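Non-fluorescent flavoprotein (Photobacterium phosphoreum, PDB 1FVP) binds flavin mononucleotide carrying a covalently attached myristate, as a homodimer related to bacterial luciferase, and may have FMN-linked alkanal monooxygenase activity. Local coordinates at residues 5-13 and 41-51; 88-96 and 124-132. One frame throughout, in Å; residues are numbered along the deposited sequence.

Interaction 1. Residues 5-13 and 41-51; sequences NYGVFFVNF and IYDVINIDDHY. With FMA (6-(3-tetradecanoic acid) flavine mononucleotide), chain E.
F13 and Y51 meet at one end of this pair of strands, CE2 of F13 lying over one face of the Y51 ring, off toward its rim, with the two planes inclined at 40°. The Y51 hydroxyl, at the ring's edge, reaches past F13 to the backbone: OH donates to N12 O at 2.7 Å, almost in line with the carbonyl. Beside it, CB of N12 rests on CG2 of I47, while the N12 amide turns to A63 of the second subunit. Strands 6-11 and 42-48 run parallel, the first and last elements of a beta-alpha-beta unit whose crossover is helix 23-38. Backbone hydrogen bonds from V8 N to V44 O (2.7 Å) and from F10 N to N46 O (3.2 Å) join them, the latter donor lying well above the carbonyl plane. On one face of the sheet, CB of F9 sits against CB of N46 at 3.5 Å, ring and amide planes 62° apart. The other face carries V8, whose CG2 presses on CD1 of Y42, and F10. With CG beside its backbone N (chi1 -47°), the F10 ring turns its CE1 to CB of I45 and receives the terminal carbon C15 of the myristate tail, 3.7 Å above one face.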
loop_
_atom_site.group_PDB
_atom_site.type_symbol
_atom_site.label_atom_id
_atom_site.label_comp_id
_atom_site.label_asym_id
_atom_site.label_seq_id
_atom_site.Cartn_x
_atom_site.Cartn_y
_atom_site.Cartn_z
ATOM N N ASN A 5 1.186 6.867 -16.274
ATOM C CA ASN A 5 2.171 6.663 -15.173
ATOM C C ASN A 5 2.301 5.133 -15.139
ATOM O O ASN A 5 1.358 4.451 -15.604
ATOM C CB ASN A 5 1.709 7.409 -13.941
ATOM C CG ASN A 5 2.749 7.713 -12.887
ATOM O OD1 ASN A 5 2.630 7.249 -11.730
ATOM N ND2 ASN A 5 3.793 8.489 -13.201
ATOM N N TYR A 6 3.417 4.632 -14.658
ATOM C CA TYR A 6 3.696 3.199 -14.549
ATOM C C TYR A 6 4.208 2.854 -13.154
ATOM O O TYR A 6 5.046 3.573 -12.593
ATOM C CB TYR A 6 4.741 2.761 -15.583
ATOM C CG TYR A 6 4.284 2.950 -17.003
ATOM C CD1 TYR A 6 3.408 2.035 -17.596
ATOM C CD2 TYR A 6 4.719 4.030 -17.756
ATOM C CE1 TYR A 6 2.981 2.192 -18.913
ATOM C CE2 TYR A 6 4.291 4.211 -19.071
ATOM C CZ TYR A 6 3.426 3.289 -19.642
ATOM O OH TYR A 6 3.036 3.491 -20.932
ATOM N N GLY A 7 3.693 1.752 -12.655
ATOM C CA GLY A 7 4.051 1.241 -11.312
ATOM C C GLY A 7 4.404 -0.235 -11.451
ATOM O O GLY A 7 4.300 -0.746 -12.575
ATOM N N VAL A 8 4.810 -0.866 -10.375
ATOM C CA VAL A 8 5.185 -2.294 -10.373
ATOM C C VAL A 8 4.440 -2.951 -9.207
ATOM O O VAL A 8 4.120 -2.242 -8.233
ATOM C CB VAL A 8 6.714 -2.419 -10.258
ATOM C CG1 VAL A 8 7.168 -3.792 -9.795
ATOM C CG2 VAL A 8 7.444 -2.015 -11.520
ATOM N N PHE A 9 4.205 -4.246 -9.302
ATOM C CA PHE A 9 3.519 -4.974 -8.219
ATOM C C PHE A 9 4.141 -6.378 -8.127
ATOM O O PHE A 9 4.758 -6.832 -9.093
ATOM C CB PHE A 9 2.029 -5.042 -8.406
ATOM C CG PHE A 9 1.503 -6.112 -9.315
ATOM C CD1 PHE A 9 1.182 -7.372 -8.808
ATOM C CD2 PHE A 9 1.326 -5.851 -10.670
ATOM C CE1 PHE A 9 0.688 -8.355 -9.642
ATOM C CE2 PHE A 9 0.829 -6.833 -11.535
ATOM C CZ PHE A 9 0.524 -8.084 -10.997
ATOM N N PHE A 10 3.900 -6.991 -6.997
ATOM C CA PHE A 10 4.376 -8.324 -6.643
ATOM C C PHE A 10 3.252 -9.106 -5.938
ATOM O O PHE A 10 2.535 -8.481 -5.133
ATOM C CB PHE A 10 5.543 -8.261 -5.666
ATOM C CG PHE A 10 6.670 -7.332 -5.910
ATOM C CD1 PHE A 10 6.637 -6.028 -5.452
ATOM C CD2 PHE A 10 7.807 -7.769 -6.587
ATOM C CE1 PHE A 10 7.706 -5.173 -5.670
ATOM C CE2 PHE A 10 8.896 -6.935 -6.839
ATOM C CZ PHE A 10 8.836 -5.623 -6.361
ATOM N N VAL A 11 3.143 -10.407 -6.189
ATOM C CA VAL A 11 2.082 -11.109 -5.422
ATOM C C VAL A 11 2.789 -11.347 -4.092
ATOM O O VAL A 11 3.946 -10.906 -3.944
ATOM C CB VAL A 11 1.522 -12.295 -6.164
ATOM C CG1 VAL A 11 0.946 -11.916 -7.532
ATOM C CG2 VAL A 11 2.557 -13.391 -6.305
ATOM N N ASN A 12 2.164 -11.974 -3.152
ATOM C CA ASN A 12 2.776 -12.238 -1.831
ATOM C C ASN A 12 2.358 -13.688 -1.574
ATOM O O ASN A 12 1.231 -13.970 -1.138
ATOM C CB ASN A 12 2.352 -11.226 -0.810
ATOM C CG ASN A 12 2.770 -11.474 0.622
ATOM O OD1 ASN A 12 3.734 -12.205 0.918
ATOM N ND2 ASN A 12 2.033 -10.849 1.550
ATOM N N PHE A 13 3.324 -14.524 -1.916
ATOM C CA PHE A 13 3.066 -15.972 -1.753
ATOM C C PHE A 13 4.329 -16.777 -1.540
ATOM O O PHE A 13 5.448 -16.332 -1.870
ATOM C CB PHE A 13 2.288 -16.376 -3.008
ATOM C CG PHE A 13 1.219 -17.358 -2.646
ATOM C CD1 PHE A 13 1.584 -18.652 -2.272
ATOM C CD2 PHE A 13 -0.114 -16.972 -2.675
ATOM C CE1 PHE A 13 0.617 -19.579 -1.920
ATOM C CE2 PHE A 13 -1.107 -17.891 -2.334
ATOM C CZ PHE A 13 -0.726 -19.187 -1.952
ATOM N N ILE A 41 10.478 5.836 -14.248
ATOM C CA ILE A 41 9.067 5.613 -14.483
ATOM C C ILE A 41 8.412 4.629 -13.551
ATOM O O ILE A 41 7.170 4.817 -13.409
ATOM C CB ILE A 41 8.839 5.400 -16.020
ATOM C CG1 ILE A 41 9.192 3.974 -16.458
ATOM C CG2 ILE A 41 9.662 6.469 -16.818
ATOM C CD1 ILE A 41 8.640 3.563 -17.851
ATOM N N TYR A 42 9.089 3.675 -12.928
ATOM C CA TYR A 42 8.323 2.796 -11.983
ATOM C C TYR A 42 8.221 3.626 -10.702
ATOM O O TYR A 42 9.178 3.697 -9.897
ATOM C CB TYR A 42 8.922 1.400 -11.814
ATOM C CG TYR A 42 9.198 0.723 -13.144
ATOM C CD1 TYR A 42 8.176 0.230 -13.941
ATOM C CD2 TYR A 42 10.495 0.624 -13.631
ATOM C CE1 TYR A 42 8.405 -0.344 -15.181
ATOM C CE2 TYR A 42 10.739 0.059 -14.869
ATOM C CZ TYR A 42 9.707 -0.425 -15.636
ATOM O OH TYR A 42 10.031 -0.974 -16.845
ATOM N N ASP A 43 7.074 4.296 -10.527
ATOM C CA ASP A 43 6.948 5.157 -9.329
ATOM C C ASP A 43 6.116 4.644 -8.182
ATOM O O ASP A 43 5.971 5.422 -7.203
ATOM C CB ASP A 43 6.776 6.605 -9.748
ATOM C CG ASP A 43 5.898 6.914 -10.925
ATOM O OD1 ASP A 43 4.738 6.467 -10.954
ATOM O OD2 ASP A 43 6.357 7.643 -11.834
ATOM N N VAL A 44 5.626 3.431 -8.138
ATOM C CA VAL A 44 4.854 2.860 -7.021
ATOM C C VAL A 44 4.949 1.325 -7.101
ATOM O O VAL A 44 5.028 0.758 -8.212
ATOM C CB VAL A 44 3.415 3.355 -6.950
ATOM C CG1 VAL A 44 3.232 4.849 -7.109
ATOM C CG2 VAL A 44 2.482 2.650 -7.938
ATOM N N ILE A 45 4.974 0.668 -5.956
ATOM C CA ILE A 45 5.068 -0.803 -5.916
ATOM C C ILE A 45 3.850 -1.249 -5.112
ATOM O O ILE A 45 3.543 -0.540 -4.144
ATOM C CB ILE A 45 6.452 -1.338 -5.438
ATOM C CG1 ILE A 45 6.561 -1.443 -3.911
ATOM C CG2 ILE A 45 7.613 -0.518 -6.062
ATOM C CD1 ILE A 45 7.900 -1.074 -3.220
ATOM N N ASN A 46 3.235 -2.320 -5.518
ATOM C CA ASN A 46 2.030 -2.877 -4.889
ATOM C C ASN A 46 2.309 -4.297 -4.420
ATOM O O ASN A 46 3.406 -4.824 -4.709
ATOM C CB ASN A 46 0.982 -2.744 -5.999
ATOM C CG ASN A 46 -0.380 -3.297 -5.706
ATOM O OD1 ASN A 46 -1.061 -2.823 -4.776
ATOM N ND2 ASN A 46 -0.843 -4.310 -6.429
ATOM N N ILE A 47 1.368 -4.928 -3.722
ATOM C CA ILE A 47 1.501 -6.292 -3.224
ATOM C C ILE A 47 0.184 -7.059 -3.224
ATOM O O ILE A 47 -0.471 -7.168 -2.196
ATOM C CB ILE A 47 2.187 -6.440 -1.815
ATOM C CG1 ILE A 47 3.577 -5.780 -1.812
ATOM C CG2 ILE A 47 2.266 -7.943 -1.414
ATOM C CD1 ILE A 47 4.644 -6.350 -0.860
ATOM N N ASP A 48 -0.166 -7.615 -4.361
ATOM C CA ASP A 48 -1.386 -8.419 -4.572
ATOM C C ASP A 48 -1.335 -9.529 -3.516
ATOM O O ASP A 48 -0.271 -10.150 -3.379
ATOM C CB ASP A 48 -1.488 -8.924 -5.998
ATOM C CG ASP A 48 -2.741 -9.679 -6.389
ATOM O OD1 ASP A 48 -3.103 -10.713 -5.787
ATOM O OD2 ASP A 48 -3.391 -9.199 -7.359
ATOM N N ASP A 49 -2.433 -9.688 -2.802
ATOM C CA ASP A 49 -2.511 -10.732 -1.754
ATOM C C ASP A 49 -3.994 -10.964 -1.464
ATOM O O ASP A 49 -4.351 -11.586 -0.481
ATOM C CB ASP A 49 -1.708 -10.370 -0.539
ATOM C CG ASP A 49 -2.416 -9.636 0.574
ATOM O OD1 ASP A 49 -3.078 -10.305 1.381
ATOM O OD2 ASP A 49 -2.268 -8.398 0.616
ATOM N N HIS A 50 -4.761 -10.457 -2.387
ATOM C CA HIS A 50 -6.215 -10.443 -2.436
ATOM C C HIS A 50 -6.926 -11.768 -2.306
ATOM O O HIS A 50 -8.130 -11.772 -1.929
ATOM C CB HIS A 50 -6.718 -9.650 -3.691
ATOM C CG HIS A 50 -5.993 -8.327 -3.745
ATOM N ND1 HIS A 50 -4.846 -8.114 -4.460
ATOM C CD2 HIS A 50 -6.261 -7.155 -3.113
ATOM C CE1 HIS A 50 -4.460 -6.854 -4.288
ATOM N NE2 HIS A 50 -5.288 -6.245 -3.470
ATOM N N TYR A 51 -6.240 -12.864 -2.544
ATOM C CA TYR A 51 -6.809 -14.213 -2.454
ATOM C C TYR A 51 -7.305 -14.557 -1.058
ATOM O O TYR A 51 -7.851 -15.654 -0.848
ATOM C CB TYR A 51 -5.758 -15.256 -2.907
ATOM C CG TYR A 51 -4.448 -15.195 -2.154
ATOM C CD1 TYR A 51 -3.441 -14.297 -2.490
ATOM C CD2 TYR A 51 -4.222 -16.055 -1.083
ATOM C CE1 TYR A 51 -2.259 -14.271 -1.761
ATOM C CE2 TYR A 51 -3.043 -16.040 -0.349
ATOM C CZ TYR A 51 -2.054 -15.139 -0.692
ATOM O OH TYR A 51 -0.885 -15.146 0.024
HETATM N N1 FMA E . 7.032 -18.092 6.929
HETATM C C2 FMA E . 7.041 -19.378 6.566
HETATM O O2 FMA E . 6.430 -20.290 6.981
HETATM N N3 FMA E . 7.931 -19.764 5.485
HETATM C C4 FMA E . 8.722 -18.859 4.862
HETATM O O4 FMA E . 9.430 -19.287 3.969
HETATM C C4A FMA E . 8.694 -17.488 5.277
HETATM N N5 FMA E . 9.413 -16.516 4.760
HETATM C C5A FMA E . 9.418 -15.218 5.104
HETATM C C6 FMA E . 10.232 -14.269 4.501
HETATM C C7 FMA E . 10.148 -12.962 4.930
HETATM C C7M FMA E . 11.010 -11.802 4.319
HETATM C C8 FMA E . 9.264 -12.570 5.995
HETATM C C8M FMA E . 9.152 -11.166 6.487
HETATM C C9 FMA E . 8.480 -13.541 6.575
HETATM C C9A FMA E . 8.515 -14.849 6.194
HETATM N N10 FMA E . 7.761 -15.876 6.734
HETATM C C10 FMA E . 7.751 -17.168 6.390
HETATM C C1B FMA E . 6.801 -15.554 7.885
HETATM C C2B FMA E . 7.588 -15.220 9.225
HETATM O O2B FMA E . 8.780 -15.955 9.234
HETATM C C3B FMA E . 6.654 -15.653 10.340
HETATM O "O3'" FMA E . 6.188 -16.923 10.131
HETATM C C4B FMA E . 5.536 -14.627 10.536
HETATM O "O4'" FMA E . 5.752 -13.502 9.600
HETATM C C5B FMA E . 5.652 -14.119 11.993
HETATM O "O5'" FMA E . 4.477 -13.139 12.155
HETATM P P FMA E . 3.483 -13.123 13.380
HETATM O O1P FMA E . 4.228 -14.105 14.357
HETATM O O2P FMA E . 3.593 -11.769 13.884
HETATM O O3P FMA E . 2.229 -13.379 12.898
HETATM C "C1'" FMA E . 13.182 -16.171 4.061
HETATM O "O1'" FMA E . 13.965 -15.364 3.432
HETATM O "O2'" FMA E . 13.634 -17.223 4.571
HETATM C "C2'" FMA E . 11.765 -16.055 3.641
HETATM C "C3'" FMA E . 11.147 -14.688 3.437
HETATM C "C4'" FMA E . 10.874 -14.334 2.024
HETATM C "C5'" FMA E . 10.046 -13.124 1.660
HETATM C "C6'" FMA E . 9.169 -13.233 0.464
HETATM C "C7'" FMA E . 8.347 -14.503 0.313
HETATM C "C8'" FMA E . 7.681 -14.679 -0.991
HETATM C "C9'" FMA E . 6.830 -13.537 -1.563
HETATM C C11 FMA E . 7.631 -12.659 -2.489
HETATM C C12 FMA E . 8.099 -11.330 -2.010
HETATM C C13 FMA E . 7.218 -10.138 -2.086
HETATM C C14 FMA E . 7.568 -9.055 -3.061
HETATM C C15 FMA E . 8.119 -7.785 -2.492
HETATM O O HOH W 1 5.161 6.324 -14.875
#

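Interaction 2. Residues 88-96 and 124-132; sequences YALPLVFKW and VRHQLMLHV. With FMA (6-(3-tetradecanoic acid) flavine mononucleotide), chain C.
F94 points a ring edge at the imidazole face of H126 in an offset edge-to-face pair, planes at 88° and centroids 5.4 Å apart; its CE2 is 3.3 Å from CB of H126. L92 lies alongside the same imidazole, pointing the same way, with CD1 over one face toward the rim. The L92 backbone N also gives ND1 of H126 a weak hydrogen bond, at 3.4 Å. Strands 92-94 and 126-130 are parallel here, and two backbone hydrogen bonds set their register: Q127 N to L92 O at 2.7 Å and F94 N to Q127 O at 2.6 Å. V93 turns CG2 to CB of Q127 on one face of the sheet, and F94 sets CB against CD1 of L128 on the other. Farther along, M129 bends at its last torsion (chi3 -55°), which brings its CE to 3.8 Å from CB of W96. Beyond it the five-membered ring of W96 and the H131 imidazole meet obliquely, though their exact fit is doubtful.

Around this shell, Y110 of helix 100-116, the helix that links the two strands in a beta-alpha-beta crossover, meets H126 edge-to-face, and F191 meets the F94 ring. N172 fixes the far end by bonding both H131 N and W96 O. At the near end, just after helix 80-87, Y88 OH donates to carboxylate O2' of the flavin adduct at 2.8 Å. Rings and apolar side chains thus carry the packing, while the two backbone bonds hold the strands together; the weak bond from L92 would have ND1 of H126 as acceptor, which would leave the proton of a neutral ring probably on NE2.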
loop_
_atom_site.group_PDB
_atom_site.type_symbol
_atom_site.label_atom_id
_atom_site.label_comp_id
_atom_site.label_asym_id
_atom_site.label_seq_id
_atom_site.Cartn_x
_atom_site.Cartn_y
_atom_site.Cartn_z
ATOM N N TYR A 88 -18.496 7.221 -4.299
ATOM C CA TYR A 88 -17.512 8.235 -3.881
ATOM C C TYR A 88 -16.503 8.612 -4.958
ATOM O O TYR A 88 -15.517 9.314 -4.605
ATOM C CB TYR A 88 -16.795 7.842 -2.593
ATOM C CG TYR A 88 -17.712 7.428 -1.477
ATOM C CD1 TYR A 88 -18.185 8.390 -0.587
ATOM C CD2 TYR A 88 -18.109 6.107 -1.300
ATOM C CE1 TYR A 88 -19.043 8.054 0.465
ATOM C CE2 TYR A 88 -18.955 5.744 -0.253
ATOM C CZ TYR A 88 -19.414 6.723 0.621
ATOM O OH TYR A 88 -20.248 6.440 1.663
ATOM N N ALA A 89 -16.693 8.197 -6.196
ATOM C CA ALA A 89 -15.800 8.516 -7.307
ATOM C C ALA A 89 -14.413 7.894 -7.304
ATOM O O ALA A 89 -13.587 8.284 -8.171
ATOM C CB ALA A 89 -15.678 10.049 -7.429
ATOM N N LEU A 90 -14.106 6.959 -6.433
ATOM C CA LEU A 90 -12.805 6.282 -6.350
ATOM C C LEU A 90 -12.448 5.479 -7.607
ATOM O O LEU A 90 -13.299 4.805 -8.221
ATOM C CB LEU A 90 -12.885 5.328 -5.133
ATOM C CG LEU A 90 -13.514 5.858 -3.858
ATOM C CD1 LEU A 90 -14.157 4.725 -3.072
ATOM C CD2 LEU A 90 -12.428 6.514 -3.010
ATOM N N PRO A 91 -11.186 5.511 -7.974
ATOM C CA PRO A 91 -10.687 4.758 -9.126
ATOM C C PRO A 91 -10.581 3.302 -8.666
ATOM O O PRO A 91 -10.451 3.035 -7.457
ATOM C CB PRO A 91 -9.347 5.365 -9.480
ATOM C CG PRO A 91 -9.144 6.500 -8.525
ATOM C CD PRO A 91 -10.078 6.234 -7.351
ATOM N N LEU A 92 -10.648 2.433 -9.649
ATOM C CA LEU A 92 -10.560 0.989 -9.478
ATOM C C LEU A 92 -9.163 0.452 -9.848
ATOM O O LEU A 92 -8.414 1.046 -10.648
ATOM C CB LEU A 92 -11.586 0.325 -10.392
ATOM C CG LEU A 92 -13.022 0.715 -10.501
ATOM C CD1 LEU A 92 -13.643 -0.064 -11.664
ATOM C CD2 LEU A 92 -13.745 0.304 -9.228
ATOM N N VAL A 93 -8.895 -0.705 -9.271
ATOM C CA VAL A 93 -7.611 -1.411 -9.567
ATOM C C VAL A 93 -8.084 -2.782 -10.075
ATOM O O VAL A 93 -8.586 -3.618 -9.323
ATOM C CB VAL A 93 -6.633 -1.315 -8.408
ATOM C CG1 VAL A 93 -7.010 -2.180 -7.203
ATOM C CG2 VAL A 93 -5.198 -1.559 -8.851
ATOM N N PHE A 94 -7.976 -2.931 -11.383
ATOM C CA PHE A 94 -8.411 -4.123 -12.123
ATOM C C PHE A 94 -7.632 -5.353 -11.744
ATOM O O PHE A 94 -6.405 -5.247 -11.665
ATOM C CB PHE A 94 -8.491 -3.814 -13.630
ATOM C CG PHE A 94 -9.728 -2.974 -13.889
ATOM C CD1 PHE A 94 -10.988 -3.583 -13.808
ATOM C CD2 PHE A 94 -9.648 -1.618 -14.143
ATOM C CE1 PHE A 94 -12.150 -2.874 -14.026
ATOM C CE2 PHE A 94 -10.812 -0.868 -14.350
ATOM C CZ PHE A 94 -12.050 -1.500 -14.288
ATOM N N LYS A 95 -8.344 -6.452 -11.501
ATOM C CA LYS A 95 -7.636 -7.684 -11.127
ATOM C C LYS A 95 -6.842 -8.246 -12.310
ATOM O O LYS A 95 -7.038 -8.007 -13.503
ATOM C CB LYS A 95 -8.444 -8.766 -10.461
ATOM C CG LYS A 95 -8.772 -8.405 -9.004
ATOM C CD LYS A 95 -8.898 -9.653 -8.180
ATOM C CE LYS A 95 -9.954 -10.616 -8.651
ATOM N NZ LYS A 95 -10.586 -11.283 -7.470
ATOM N N TRP A 96 -5.874 -9.023 -11.916
ATOM C CA TRP A 96 -4.877 -9.728 -12.734
ATOM C C TRP A 96 -5.500 -11.008 -13.270
ATOM O O TRP A 96 -5.323 -11.194 -14.486
ATOM C CB TRP A 96 -3.679 -9.848 -11.878
ATOM C CG TRP A 96 -2.788 -10.818 -11.291
ATOM C CD1 TRP A 96 -1.530 -10.459 -10.858
ATOM C CD2 TRP A 96 -2.879 -12.207 -10.964
ATOM N NE1 TRP A 96 -0.862 -11.513 -10.312
ATOM C CE2 TRP A 96 -1.667 -12.615 -10.379
ATOM C CE3 TRP A 96 -3.864 -13.155 -11.117
ATOM C CZ2 TRP A 96 -1.405 -13.909 -9.960
ATOM C CZ3 TRP A 96 -3.622 -14.451 -10.694
ATOM C CH2 TRP A 96 -2.411 -14.837 -10.129
ATOM N N VAL A 124 -11.173 10.199 -13.595
ATOM C CA VAL A 124 -10.776 9.066 -12.713
ATOM C C VAL A 124 -10.215 7.986 -13.637
ATOM O O VAL A 124 -10.933 7.540 -14.537
ATOM C CB VAL A 124 -11.861 8.699 -11.708
ATOM C CG1 VAL A 124 -12.878 9.835 -11.565
ATOM C CG2 VAL A 124 -12.561 7.379 -11.883
ATOM N N ARG A 125 -8.958 7.663 -13.405
ATOM C CA ARG A 125 -8.135 6.696 -14.107
ATOM C C ARG A 125 -7.936 5.402 -13.312
ATOM O O ARG A 125 -7.355 5.404 -12.219
ATOM C CB ARG A 125 -6.745 7.256 -14.347
ATOM C CG ARG A 125 -6.605 8.633 -14.964
ATOM C CD ARG A 125 -5.263 8.682 -15.683
ATOM N NE ARG A 125 -5.190 7.495 -16.530
ATOM C CZ ARG A 125 -4.332 7.273 -17.502
ATOM N NH1 ARG A 125 -3.389 8.161 -17.780
ATOM N NH2 ARG A 125 -4.441 6.166 -18.237
ATOM N N HIS A 126 -8.389 4.324 -13.903
ATOM C CA HIS A 126 -8.289 2.988 -13.271
ATOM C C HIS A 126 -6.856 2.508 -13.256
ATOM O O HIS A 126 -6.013 3.207 -13.853
ATOM C CB HIS A 126 -9.214 1.988 -14.012
ATOM C CG HIS A 126 -10.594 2.588 -14.063
ATOM N ND1 HIS A 126 -11.212 3.110 -12.948
ATOM C CD2 HIS A 126 -11.453 2.762 -15.097
ATOM C CE1 HIS A 126 -12.400 3.566 -13.311
ATOM N NE2 HIS A 126 -12.581 3.368 -14.601
ATOM N N GLN A 127 -6.567 1.399 -12.605
ATOM C CA GLN A 127 -5.187 0.859 -12.564
ATOM C C GLN A 127 -5.318 -0.615 -12.999
ATOM O O GLN A 127 -6.121 -1.349 -12.399
ATOM C CB GLN A 127 -4.459 0.925 -11.247
ATOM C CG GLN A 127 -3.908 2.248 -10.816
ATOM C CD GLN A 127 -2.489 2.502 -11.208
ATOM O OE1 GLN A 127 -1.950 3.543 -10.881
ATOM N NE2 GLN A 127 -1.826 1.590 -11.901
ATOM N N LEU A 128 -4.517 -0.914 -14.000
ATOM C CA LEU A 128 -4.506 -2.263 -14.610
ATOM C C LEU A 128 -3.322 -3.078 -14.114
ATOM O O LEU A 128 -2.190 -2.572 -14.216
ATOM C CB LEU A 128 -4.580 -1.982 -16.112
ATOM C CG LEU A 128 -4.940 -3.083 -17.080
ATOM C CD1 LEU A 128 -6.235 -3.780 -16.698
ATOM C CD2 LEU A 128 -5.035 -2.475 -18.484
ATOM N N MET A 129 -3.633 -4.261 -13.594
ATOM C CA MET A 129 -2.648 -5.181 -13.049
ATOM C C MET A 129 -2.419 -6.412 -13.958
ATOM O O MET A 129 -3.248 -7.346 -13.959
ATOM C CB MET A 129 -2.955 -5.723 -11.668
ATOM C CG MET A 129 -3.496 -4.783 -10.665
ATOM S SD MET A 129 -3.366 -5.552 -9.000
ATOM C CE MET A 129 -4.242 -7.088 -9.297
ATOM N N LEU A 130 -1.271 -6.395 -14.601
ATOM C CA LEU A 130 -0.763 -7.403 -15.501
ATOM C C LEU A 130 0.567 -8.036 -15.028
ATOM O O LEU A 130 1.484 -7.432 -14.475
ATOM C CB LEU A 130 -0.501 -6.749 -16.860
ATOM C CG LEU A 130 -1.488 -5.840 -17.513
ATOM C CD1 LEU A 130 -0.780 -4.842 -18.414
ATOM C CD2 LEU A 130 -2.460 -6.701 -18.320
ATOM N N HIS A 131 0.666 -9.304 -15.359
ATOM C CA HIS A 131 1.744 -10.244 -15.132
ATOM C C HIS A 131 2.647 -10.368 -16.349
ATOM O O HIS A 131 2.553 -11.427 -17.000
ATOM C CB HIS A 131 1.203 -11.688 -14.846
ATOM C CG HIS A 131 1.586 -12.101 -13.473
ATOM N ND1 HIS A 131 0.757 -12.454 -12.452
ATOM C CD2 HIS A 131 2.853 -12.156 -12.967
ATOM C CE1 HIS A 131 1.500 -12.730 -11.381
ATOM N NE2 HIS A 131 2.762 -12.548 -11.652
ATOM N N VAL A 132 3.465 -9.406 -16.683
ATOM C CA VAL A 132 4.363 -9.502 -17.848
ATOM C C VAL A 132 5.365 -10.651 -17.765
ATOM O O VAL A 132 5.787 -11.115 -16.684
ATOM C CB VAL A 132 5.104 -8.153 -17.994
ATOM C CG1 VAL A 132 6.352 -8.214 -18.842
ATOM C CG2 VAL A 132 4.163 -7.101 -18.559
HETATM N N1 FMA C . -19.667 -4.199 2.545
HETATM C C2 FMA C . -20.433 -4.436 3.619
HETATM O O2 FMA C . -20.916 -5.432 4.020
HETATM N N3 FMA C . -20.785 -3.325 4.497
HETATM C C4 FMA C . -20.340 -2.092 4.218
HETATM O O4 FMA C . -20.626 -1.161 4.920
HETATM C C4A FMA C . -19.529 -1.869 3.073
HETATM N N5 FMA C . -19.082 -0.682 2.775
HETATM C C5A FMA C . -18.301 -0.378 1.736
HETATM C C6 FMA C . -17.888 0.918 1.465
HETATM C C7 FMA C . -17.061 1.142 0.398
HETATM C C7M FMA C . -16.529 2.563 0.023
HETATM C C8 FMA C . -16.648 0.063 -0.465
HETATM C C8M FMA C . -15.766 0.277 -1.650
HETATM C C9 FMA C . -17.090 -1.212 -0.192
HETATM C C9A FMA C . -17.920 -1.484 0.861
HETATM N N10 FMA C . -18.399 -2.758 1.203
HETATM C C10 FMA C . -19.189 -3.050 2.237
HETATM C C1B FMA C . -18.109 -3.854 0.255
HETATM C C2B FMA C . -17.382 -5.190 0.309
HETATM O O2B FMA C . -16.648 -5.202 -0.914
HETATM C C3B FMA C . -18.439 -6.290 0.263
HETATM O "O3'" FMA C . -19.091 -6.358 1.474
HETATM C C4B FMA C . -17.844 -7.654 -0.091
HETATM O "O4'" FMA C . -17.172 -7.504 -1.390
HETATM C C5B FMA C . -18.949 -8.727 -0.138
HETATM O "O5'" FMA C . -19.627 -8.542 -1.512
HETATM P P FMA C . -19.286 -9.328 -2.842
HETATM O O1P FMA C . -18.487 -8.213 -3.603
HETATM O O2P FMA C . -18.421 -10.417 -2.434
HETATM O O3P FMA C . -20.455 -9.806 -3.395
HETATM C "C1'" FMA C . -20.806 2.700 1.972
HETATM O "O1'" FMA C . -21.944 2.271 1.517
HETATM O "O2'" FMA C . -20.797 3.850 2.419
HETATM C "C2'" FMA C . -19.865 1.662 2.487
HETATM C "C3'" FMA C . -18.359 1.996 2.375
HETATM C "C4'" FMA C . -17.721 2.024 3.717
HETATM C "C5'" FMA C . -16.362 2.698 3.830
HETATM C "C6'" FMA C . -15.742 2.281 5.139
HETATM C "C7'" FMA C . -14.528 3.136 5.474
HETATM C "C8'" FMA C . -13.772 2.638 6.646
HETATM C "C9'" FMA C . -12.574 3.465 7.114
HETATM C C11 FMA C . -11.528 3.519 6.016
HETATM C C12 FMA C . -11.598 4.702 5.100
HETATM C C13 FMA C . -10.984 4.567 3.746
HETATM C C14 FMA C . -9.489 4.806 3.731
HETATM C C15 FMA C . -9.029 5.600 2.536
#

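How the interactions relate
Interactions 1 and 2 belong to one sheet, their centres about 11 Å apart, and follow one another along the chain, each a parallel strand pair bridged by a helix. They meet mainly through side chains: the F9 ring packs on W96 and on the backbone O of L130, CG1 of V11 lies 3.3 Å from NE1 of W96, and M129 also packs on N46 and D48. Y6 of interaction 1 and V132 of interaction 2 belong to one and the same flavin pocket. F10, V11 and F13 line the fatty-acid tail of another flavin, which is also bonded by Y88, T77 and S78 of the second subunit, so each such flavin lies between the subunits.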